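Local coordinates for protein coenzyme A transferase (Yersinia pestis, PDB 3QLI) that probably transfers coenzyme A from an acyl-CoA thioester to a carboxylate such as acetate, as a member of the acetyl-CoA hydrolase/transferase family, at residues A327-T338 against A370-A381; R215-H226 against A244-V252. All coordinates share one frame; numbering follows the deposited sequence.

Contact 1 (A327-T338 against A370-A381); sequences AQNDNVVSINAT and AYASKGGRSIIA
S373 and the backbone of 329-332 lock together where two neighbouring parallel strands, 332-337 and 377-381, begin. With chi1 at 169°, S373 turns OG to the far side from its own N, which carries it into the bend opposite. There OG donates to N329 O at 2.6 Å, in the carbonyl plane, and accepts the N-H of V332 at 3.2 Å in a nearly straight bond (169°). A small hydroxyl suits this place because it can donate and accept at once. The two methyls of V332 part ways: CG2 lies against the hydroxyl, 3.4 Å from S373 OG, while CG1 rests on A370 CB. S373 to G376 form a type II turn, and the positive phi of G375 is easy without a side chain; N331 N bonds to K374 O. From the turn, K374 reaches back to D330, but NZ and OD2 stay 4.0 Å apart, a long salt bridge.

Beyond the turn the strands pair regularly from V333 with R377 to A337 with A381. On one face, a water joins S334 OG, S378 OG, N336 ND2 and I379 O, a shared partner for buried polar groups; Q239 holds S334 OG and N336 OD1. N336 also lies near Q363, a coenzyme A-binding residue. On the other face, V333 CG1 meets I379 CD1 at 3.9 Å. At the far end T338 CG2 presses tightly on I380 CG2, at 3.5 Å, while T338 OG1 bonds to N348 O. Strand 332-337, helix 363-372 and strand 377-381 make a beta-alpha-beta crossover in the middle of a mixed sheet, between strands 237-240 and 411-414; helix 363-372 packs beside S334 and I380, helix 220-230 beside I335, I379 and A381.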
loop_
_atom_site.group_PDB
_atom_site.type_symbol
_atom_site.label_atom_id
_atom_site.label_comp_id
_atom_site.label_asym_id
_atom_site.label_seq_id
_atom_site.Cartn_x
_atom_site.Cartn_y
_atom_site.Cartn_z
ATOM N N ALA A 327 8.400 2.758 -10.754
ATOM C CA ALA A 327 8.851 1.445 -11.211
ATOM C C ALA A 327 9.254 1.416 -12.683
ATOM O O ALA A 327 9.879 0.454 -13.129
ATOM C CB ALA A 327 7.768 0.383 -10.946
ATOM N N GLN A 328 8.888 2.444 -13.440
ATOM C CA GLN A 328 9.221 2.459 -14.873
ATOM C C GLN A 328 10.694 2.746 -15.129
ATOM O O GLN A 328 11.221 2.424 -16.194
ATOM C CB GLN A 328 8.344 3.450 -15.638
ATOM C CG GLN A 328 6.834 3.226 -15.430
ATOM C CD GLN A 328 6.406 1.806 -15.722
ATOM O OE1 GLN A 328 6.658 1.286 -16.810
ATOM N NE2 GLN A 328 5.756 1.155 -14.739
ATOM N N ASN A 329 11.361 3.355 -14.159
ATOM C CA ASN A 329 12.806 3.508 -14.251
ATOM C C ASN A 329 13.478 2.248 -13.718
ATOM O O ASN A 329 13.063 1.713 -12.694
ATOM C CB ASN A 329 13.279 4.759 -13.505
ATOM C CG ASN A 329 12.830 6.046 -14.185
ATOM O OD1 ASN A 329 12.885 6.153 -15.410
ATOM N ND2 ASN A 329 12.375 7.024 -13.394
ATOM N N ASP A 330 14.491 1.758 -14.438
ATOM C CA ASP A 330 15.221 0.569 -14.028
ATOM C C ASP A 330 16.184 0.900 -12.901
ATOM O O ASP A 330 16.652 2.043 -12.791
ATOM C CB ASP A 330 16.036 0.013 -15.196
ATOM C CG ASP A 330 15.175 -0.654 -16.258
ATOM O OD1 ASP A 330 13.931 -0.649 -16.144
ATOM O OD2 ASP A 330 15.762 -1.180 -17.227
ATOM N N ASN A 331 16.484 -0.100 -12.070
ATOM C CA ASN A 331 17.520 0.031 -11.058
ATOM C C ASN A 331 17.232 1.153 -10.073
ATOM O O ASN A 331 18.143 1.825 -9.611
ATOM C CB ASN A 331 18.895 0.240 -11.718
ATOM C CG ASN A 331 19.288 -0.923 -12.629
ATOM O OD1 ASN A 331 19.304 -2.080 -12.210
ATOM N ND2 ASN A 331 19.581 -0.617 -13.882
ATOM N N VAL A 332 15.961 1.353 -9.751
ATOM C CA VAL A 332 15.620 2.288 -8.691
ATOM C C VAL A 332 16.275 1.834 -7.395
ATOM O O VAL A 332 16.277 0.640 -7.067
ATOM C CB VAL A 332 14.094 2.378 -8.485
ATOM C CG1 VAL A 332 13.766 3.189 -7.225
ATOM C CG2 VAL A 332 13.436 3.000 -9.719
ATOM N N VAL A 333 16.872 2.778 -6.673
ATOM C CA VAL A 333 17.272 2.500 -5.303
ATOM C C VAL A 333 16.615 3.532 -4.409
ATOM O O VAL A 333 16.871 4.724 -4.547
ATOM C CB VAL A 333 18.789 2.533 -5.094
ATOM C CG1 VAL A 333 19.104 2.282 -3.626
ATOM C CG2 VAL A 333 19.476 1.479 -5.984
ATOM N N SER A 334 15.734 3.055 -3.531
ATOM C CA SER A 334 15.055 3.896 -2.555
ATOM C C SER A 334 15.750 3.742 -1.213
ATOM O O SER A 334 15.887 2.627 -0.710
ATOM C CB SER A 334 13.597 3.469 -2.415
ATOM O OG SER A 334 13.029 4.019 -1.231
ATOM N N ILE A 335 16.199 4.857 -0.643
ATOM C CA ILE A 335 16.879 4.833 0.644
ATOM C C ILE A 335 16.114 5.679 1.646
ATOM O O ILE A 335 16.085 6.906 1.547
ATOM C CB ILE A 335 18.324 5.357 0.515
ATOM C CG1 ILE A 335 19.116 4.486 -0.469
ATOM C CG2 ILE A 335 19.011 5.415 1.892
ATOM C CD1 ILE A 335 20.324 5.188 -1.103
ATOM N N ASN A 336 15.469 5.007 2.591
ATOM C CA ASN A 336 14.663 5.655 3.619
ATOM C C ASN A 336 15.159 5.279 5.007
ATOM O O ASN A 336 15.760 4.234 5.187
ATOM C CB ASN A 336 13.210 5.235 3.482
ATOM C CG ASN A 336 12.547 5.846 2.273
ATOM O OD1 ASN A 336 12.577 7.059 2.098
ATOM N ND2 ASN A 336 11.961 5.010 1.427
ATOM N N ALA A 337 14.884 6.127 5.988
ATOM C CA ALA A 337 15.306 5.859 7.353
ATOM C C ALA A 337 14.097 5.431 8.171
ATOM O O ALA A 337 12.968 5.674 7.774
ATOM C CB ALA A 337 15.936 7.111 7.947
ATOM N N THR A 338 14.325 4.782 9.306
ATOM C CA THR A 338 13.220 4.472 10.199
ATOM C C THR A 338 13.661 4.642 11.650
ATOM O O THR A 338 14.841 4.862 11.917
ATOM C CB THR A 338 12.696 3.052 9.950
ATOM O OG1 THR A 338 11.511 2.844 10.722
ATOM C CG2 THR A 338 13.757 2.016 10.345
ATOM N N ALA A 370 10.237 0.976 -5.684
ATOM C CA ALA A 370 11.597 0.474 -5.886
ATOM C C ALA A 370 11.590 -1.042 -6.099
ATOM O O ALA A 370 12.295 -1.549 -6.960
ATOM C CB ALA A 370 12.511 0.858 -4.712
ATOM N N TYR A 371 10.780 -1.765 -5.333
ATOM C CA TYR A 371 10.719 -3.220 -5.502
ATOM C C TYR A 371 10.180 -3.592 -6.886
ATOM O O TYR A 371 10.655 -4.542 -7.509
ATOM C CB TYR A 371 9.888 -3.888 -4.401
ATOM C CG TYR A 371 9.942 -5.403 -4.461
ATOM C CD1 TYR A 371 11.123 -6.081 -4.190
ATOM C CD2 TYR A 371 8.812 -6.152 -4.781
ATOM C CE1 TYR A 371 11.191 -7.476 -4.254
ATOM C CE2 TYR A 371 8.862 -7.539 -4.844
ATOM C CZ TYR A 371 10.054 -8.195 -4.576
ATOM O OH TYR A 371 10.119 -9.570 -4.642
ATOM N N ALA A 372 9.193 -2.838 -7.369
ATOM C CA ALA A 372 8.587 -3.105 -8.678
ATOM C C ALA A 372 9.529 -2.796 -9.852
ATOM O O ALA A 372 9.388 -3.353 -10.944
ATOM C CB ALA A 372 7.266 -2.322 -8.827
ATOM N N SER A 373 10.468 -1.879 -9.630
ATOM C CA SER A 373 11.436 -1.495 -10.648
ATOM C C SER A 373 12.282 -2.696 -11.057
ATOM O O SER A 373 12.703 -3.485 -10.209
ATOM C CB SER A 373 12.368 -0.417 -10.084
ATOM O OG SER A 373 13.469 -0.194 -10.944
ATOM N N LYS A 374 12.552 -2.827 -12.349
ATOM C CA LYS A 374 13.487 -3.863 -12.811
ATOM C C LYS A 374 14.906 -3.622 -12.277
ATOM O O LYS A 374 15.549 -2.632 -12.614
ATOM C CB LYS A 374 13.495 -3.937 -14.334
ATOM C CG LYS A 374 14.307 -5.102 -14.869
ATOM C CD LYS A 374 14.374 -5.083 -16.391
ATOM C CE LYS A 374 15.712 -5.642 -16.869
ATOM N NZ LYS A 374 16.845 -4.898 -16.236
ATOM N N GLY A 375 15.386 -4.537 -11.440
ATOM C CA GLY A 375 16.675 -4.381 -10.784
ATOM C C GLY A 375 16.600 -3.453 -9.568
ATOM O O GLY A 375 17.624 -3.083 -9.002
ATOM N N GLY A 376 15.387 -3.077 -9.170
ATOM C CA GLY A 376 15.188 -2.111 -8.094
ATOM C C GLY A 376 15.404 -2.680 -6.700
ATOM O O GLY A 376 15.223 -3.887 -6.470
ATOM N N ARG A 377 15.794 -1.810 -5.767
ATOM C CA ARG A 377 15.930 -2.189 -4.363
ATOM C C ARG A 377 15.380 -1.095 -3.457
ATOM O O ARG A 377 15.705 0.084 -3.631
ATOM C CB ARG A 377 17.406 -2.413 -3.988
ATOM C CG ARG A 377 18.089 -3.556 -4.719
ATOM C CD ARG A 377 19.519 -3.786 -4.207
ATOM N NE ARG A 377 20.124 -4.929 -4.895
ATOM C CZ ARG A 377 21.325 -4.927 -5.467
ATOM N NH1 ARG A 377 22.095 -3.844 -5.422
ATOM N NH2 ARG A 377 21.760 -6.023 -6.080
ATOM N N SER A 378 14.559 -1.492 -2.489
ATOM C CA SER A 378 14.145 -0.576 -1.425
ATOM C C SER A 378 14.950 -0.882 -0.160
ATOM O O SER A 378 15.023 -2.031 0.274
ATOM C CB SER A 378 12.652 -0.733 -1.114
ATOM O OG SER A 378 12.372 -0.256 0.195
ATOM N N ILE A 379 15.566 0.148 0.408
ATOM C CA ILE A 379 16.381 0.013 1.606
ATOM C C ILE A 379 15.773 0.864 2.718
ATOM O O ILE A 379 15.439 2.038 2.512
ATOM C CB ILE A 379 17.829 0.497 1.357
ATOM C CG1 ILE A 379 18.503 -0.401 0.312
ATOM C CG2 ILE A 379 18.619 0.516 2.671
ATOM C CD1 ILE A 379 19.707 0.232 -0.377
ATOM N N ILE A 380 15.612 0.269 3.890
ATOM C CA ILE A 380 15.200 1.033 5.063
ATOM C C ILE A 380 16.295 0.805 6.098
ATOM O O ILE A 380 16.636 -0.332 6.403
ATOM C CB ILE A 380 13.844 0.574 5.594
ATOM C CG1 ILE A 380 12.736 0.959 4.591
ATOM C CG2 ILE A 380 13.592 1.184 6.969
ATOM C CD1 ILE A 380 11.345 0.384 4.933
ATOM N N ALA A 381 16.868 1.889 6.606
ATOM C CA ALA A 381 18.068 1.783 7.430
ATOM C C ALA A 381 17.871 2.454 8.775
ATOM O O ALA A 381 17.165 3.462 8.877
ATOM C CB ALA A 381 19.254 2.417 6.705
HETATM O O HOH W 1 11.770 -0.966 -14.433
HETATM O O HOH W 2 20.092 -3.960 -9.582
HETATM O O HOH W 3 18.506 -4.251 -13.928
HETATM O O HOH W 4 13.108 2.347 0.840
#

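Contact 2 (R215-H226 against A244-V252); sequences RSAIPEYTSISH and ALPNLVCGV
Y221 and S225 of helix 220-230 pack against helix 244-252 in a largely apolar helix-helix contact with one knob-into-hole insertion. The short axes approach to 8.8 Å at a crossing angle of -50°. The Y221 ring is laid flat on the second helix: L245 CB sits over its centre in a CH-pi contact, 3.9 Å from the centroid and almost exactly on the ring normal. A244 CB comes instead to the ring edge near CE2, where a methyl is small enough to fit. L248 CD2 lies 3.5 Å from Y221 CB. One turn further on, S225 is the knob, in a hole formed by L245, L248, V249 and V252. Its small side chain lets the backbones come close, with the CA atoms of S225 and V249 4.7 Å apart. Its buried OG, at chi1 63°, turns back to its own helix, within bonding distance of both Y221 O and T222 O. L245 CD1 reaches past the tyrosine to I224 CG2.

Around this first shell, I218 CG1 lies over the opposite face of the Y221 ring, which is thus held between an isoleucine and a leucine. Residues 215-217 lead across the start of helix 244-252, and A244 CB touches R215 O at 3.5 Å. R215 and A244 both bind coenzyme A, so this end of the contact belongs to the coenzyme A site. Further out, I228 lies on V249 and A229 on V252. At the far end, H226 CG stands anti to the carbonyl carbon (chi1 -74°), turning the imidazole back along its own helix. There V252 CG2 lies over one face in a CH-pi contact, 3.8 Å from H226 NE2, while H226 ND1 donates to T222 O at 2.9 Å, with that oxygen close to the ring plane.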
loop_
_atom_site.group_PDB
_atom_site.type_symbol
_atom_site.label_atom_id
_atom_site.label_comp_id
_atom_site.label_asym_id
_atom_site.label_seq_id
_atom_site.Cartn_x
_atom_site.Cartn_y
_atom_site.Cartn_z
ATOM N N ARG A 215 22.780 18.454 10.576
ATOM C CA ARG A 215 23.010 17.685 11.798
ATOM C C ARG A 215 24.295 16.864 11.719
ATOM O O ARG A 215 24.682 16.397 10.646
ATOM C CB ARG A 215 21.816 16.779 12.114
ATOM C CG ARG A 215 20.560 17.531 12.552
ATOM C CD ARG A 215 19.480 16.584 13.062
ATOM N NE ARG A 215 19.990 15.683 14.096
ATOM C CZ ARG A 215 20.222 16.040 15.357
ATOM N NH1 ARG A 215 19.996 17.288 15.749
ATOM N NH2 ARG A 215 20.688 15.151 16.225
ATOM N N SER A 216 24.956 16.706 12.861
ATOM C CA SER A 216 26.198 15.948 12.928
ATOM C C SER A 216 25.921 14.468 12.691
ATOM O O SER A 216 24.869 13.957 13.077
ATOM C CB SER A 216 26.863 16.146 14.290
ATOM O OG SER A 216 25.959 15.827 15.336
ATOM N N ALA A 217 26.858 13.784 12.042
ATOM C CA ALA A 217 26.720 12.350 11.816
ATOM C C ALA A 217 27.057 11.573 13.082
ATOM O O ALA A 217 27.873 12.015 13.890
ATOM C CB ALA A 217 27.612 11.906 10.671
ATOM N N ILE A 218 26.417 10.423 13.265
ATOM C CA ILE A 218 26.805 9.523 14.342
ATOM C C ILE A 218 27.763 8.473 13.796
ATOM O O ILE A 218 27.850 8.270 12.580
ATOM C CB ILE A 218 25.588 8.862 15.022
ATOM C CG1 ILE A 218 24.773 8.050 14.014
ATOM C CG2 ILE A 218 24.714 9.916 15.685
ATOM C CD1 ILE A 218 23.493 7.475 14.604
ATOM N N PRO A 219 28.512 7.814 14.683
ATOM C CA PRO A 219 29.485 6.845 14.171
ATOM C C PRO A 219 28.841 5.761 13.290
ATOM O O PRO A 219 29.421 5.390 12.267
ATOM C CB PRO A 219 30.078 6.238 15.450
ATOM C CG PRO A 219 29.870 7.297 16.501
ATOM C CD PRO A 219 28.556 7.937 16.152
ATOM N N GLU A 220 27.674 5.256 13.684
ATOM C CA GLU A 220 27.039 4.142 12.959
ATOM C C GLU A 220 26.819 4.433 11.481
ATOM O O GLU A 220 26.719 3.511 10.678
ATOM C CB GLU A 220 25.712 3.741 13.596
ATOM C CG GLU A 220 25.844 3.221 15.013
ATOM C CD GLU A 220 25.674 4.318 16.057
ATOM O OE1 GLU A 220 26.302 5.390 15.915
ATOM O OE2 GLU A 220 24.905 4.101 17.019
ATOM N N TYR A 221 26.738 5.710 11.126
ATOM C CA TYR A 221 26.449 6.106 9.749
ATOM C C TYR A 221 27.582 5.756 8.806
ATOM O O TYR A 221 27.370 5.618 7.607
ATOM C CB TYR A 221 26.171 7.612 9.649
ATOM C CG TYR A 221 24.829 8.061 10.213
ATOM C CD1 TYR A 221 23.872 7.138 10.614
ATOM C CD2 TYR A 221 24.526 9.412 10.337
ATOM C CE1 TYR A 221 22.645 7.550 11.138
ATOM C CE2 TYR A 221 23.307 9.837 10.858
ATOM C CZ TYR A 221 22.372 8.905 11.253
ATOM O OH TYR A 221 21.163 9.331 11.765
ATOM N N THR A 222 28.797 5.647 9.330
ATOM C CA THR A 222 29.916 5.294 8.471
ATOM C C THR A 222 29.689 3.910 7.891
ATOM O O THR A 222 29.730 3.730 6.677
ATOM C CB THR A 222 31.268 5.368 9.195
ATOM O OG1 THR A 222 31.513 6.726 9.580
ATOM C CG2 THR A 222 32.391 4.898 8.276
ATOM N N SER A 223 29.433 2.934 8.756
ATOM C CA SER A 223 29.213 1.569 8.282
ATOM C C SER A 223 27.940 1.494 7.449
ATOM O O SER A 223 27.899 0.854 6.408
ATOM C CB SER A 223 29.083 0.602 9.455
ATOM O OG SER A 223 28.526 -0.625 9.005
ATOM N N ILE A 224 26.885 2.135 7.937
ATOM C CA ILE A 224 25.623 2.135 7.210
ATOM C C ILE A 224 25.763 2.727 5.803
ATOM O O ILE A 224 25.254 2.165 4.841
ATOM C CB ILE A 224 24.529 2.843 8.008
ATOM C CG1 ILE A 224 24.242 2.046 9.291
ATOM C CG2 ILE A 224 23.260 3.019 7.129
ATOM C CD1 ILE A 224 23.222 2.709 10.237
ATOM N N SER A 225 26.448 3.860 5.667
ATOM C CA SER A 225 26.557 4.473 4.348
ATOM C C SER A 225 27.308 3.570 3.373
ATOM O O SER A 225 27.021 3.573 2.181
ATOM C CB SER A 225 27.204 5.865 4.420
ATOM O OG SER A 225 28.531 5.768 4.909
ATOM N N HIS A 226 28.267 2.787 3.866
ATOM C CA HIS A 226 28.982 1.863 2.983
ATOM C C HIS A 226 28.179 0.624 2.600
ATOM O O HIS A 226 28.261 0.160 1.463
ATOM C CB HIS A 226 30.355 1.499 3.546
ATOM C CG HIS A 226 31.345 2.611 3.413
ATOM N ND1 HIS A 226 31.542 3.555 4.400
ATOM C CD2 HIS A 226 32.140 2.979 2.379
ATOM C CE1 HIS A 226 32.447 4.431 3.998
ATOM N NE2 HIS A 226 32.825 4.104 2.773
ATOM N N ALA A 244 22.006 13.604 7.834
ATOM C CA ALA A 244 23.435 13.292 7.755
ATOM C C ALA A 244 23.680 11.983 7.009
ATOM O O ALA A 244 24.643 11.872 6.246
ATOM C CB ALA A 244 24.060 13.242 9.154
ATOM N N LEU A 245 22.812 10.995 7.219
ATOM C CA LEU A 245 23.019 9.682 6.596
ATOM C C LEU A 245 22.968 9.756 5.062
ATOM O O LEU A 245 23.934 9.406 4.387
ATOM C CB LEU A 245 22.032 8.641 7.143
ATOM C CG LEU A 245 22.125 7.221 6.561
ATOM C CD1 LEU A 245 23.581 6.696 6.527
ATOM C CD2 LEU A 245 21.200 6.262 7.321
ATOM N N PRO A 246 21.843 10.227 4.502
ATOM C CA PRO A 246 21.815 10.435 3.046
ATOM C C PRO A 246 22.985 11.282 2.525
ATOM O O PRO A 246 23.551 10.955 1.485
ATOM C CB PRO A 246 20.468 11.145 2.807
ATOM C CG PRO A 246 19.879 11.406 4.178
ATOM C CD PRO A 246 20.518 10.420 5.112
ATOM N N ASN A 247 23.350 12.352 3.225
ATOM C CA ASN A 247 24.520 13.124 2.816
ATOM C C ASN A 247 25.774 12.250 2.741
ATOM O O ASN A 247 26.589 12.387 1.827
ATOM C CB ASN A 247 24.749 14.307 3.756
ATOM C CG ASN A 247 23.718 15.410 3.567
ATOM O OD1 ASN A 247 22.809 15.298 2.736
ATOM N ND2 ASN A 247 23.847 16.479 4.348
ATOM N N LEU A 248 25.921 11.349 3.707
ATOM C CA LEU A 248 27.086 10.467 3.759
ATOM C C LEU A 248 27.033 9.431 2.652
ATOM O O LEU A 248 28.056 9.084 2.056
ATOM C CB LEU A 248 27.156 9.744 5.106
ATOM C CG LEU A 248 28.270 10.134 6.077
ATOM C CD1 LEU A 248 28.163 11.598 6.449
ATOM C CD2 LEU A 248 28.215 9.259 7.320
ATOM N N VAL A 249 25.837 8.906 2.397
ATOM C CA VAL A 249 25.662 7.963 1.302
ATOM C C VAL A 249 26.072 8.628 -0.011
ATOM O O VAL A 249 26.882 8.094 -0.767
ATOM C CB VAL A 249 24.208 7.463 1.224
ATOM C CG1 VAL A 249 23.990 6.631 -0.036
ATOM C CG2 VAL A 249 23.866 6.664 2.481
ATOM N N CYS A 250 25.520 9.812 -0.271
ATOM C CA CYS A 250 25.894 10.566 -1.465
ATOM C C CYS A 250 27.396 10.808 -1.543
ATOM O O CYS A 250 27.975 10.796 -2.631
ATOM C CB CYS A 250 25.145 11.894 -1.510
ATOM S SG CYS A 250 23.383 11.658 -1.774
ATOM N N GLY A 251 28.017 11.044 -0.392
ATOM C CA GLY A 251 29.466 11.148 -0.325
ATOM C C GLY A 251 30.148 9.894 -0.850
ATOM O O GLY A 251 31.109 9.973 -1.619
ATOM N N VAL A 252 29.667 8.726 -0.431
ATOM C CA VAL A 252 30.264 7.480 -0.902
ATOM C C VAL A 252 30.009 7.302 -2.393
ATOM O O VAL A 252 30.836 6.751 -3.111
ATOM C CB VAL A 252 29.747 6.238 -0.130
ATOM C CG1 VAL A 252 30.323 4.985 -0.717
ATOM C CG2 VAL A 252 30.114 6.334 1.329
#

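Contact 2 closes before contact 1 opens along the chain, and their centres lie 19 Å apart. They are successive layers of one alpha/beta unit: contact 1 pairs central strands of the mixed sheet, and contact 2 joins two helices beside it. The layers meet where A381 CB lies 4.1 Å from I224 CG2 and I335 CD1 4.1 Å from V249 CG1. Strand 237-240, between the two helices in sequence, lies next to strand 332-337 in the sheet and so ties the layers by chain as well. Coenzyme A-binding residues fall near both contacts, R215 and A244 within contact 2 and L339 and Q363 beside contact 1, which is consistent with this unit contributing to the coenzyme A site.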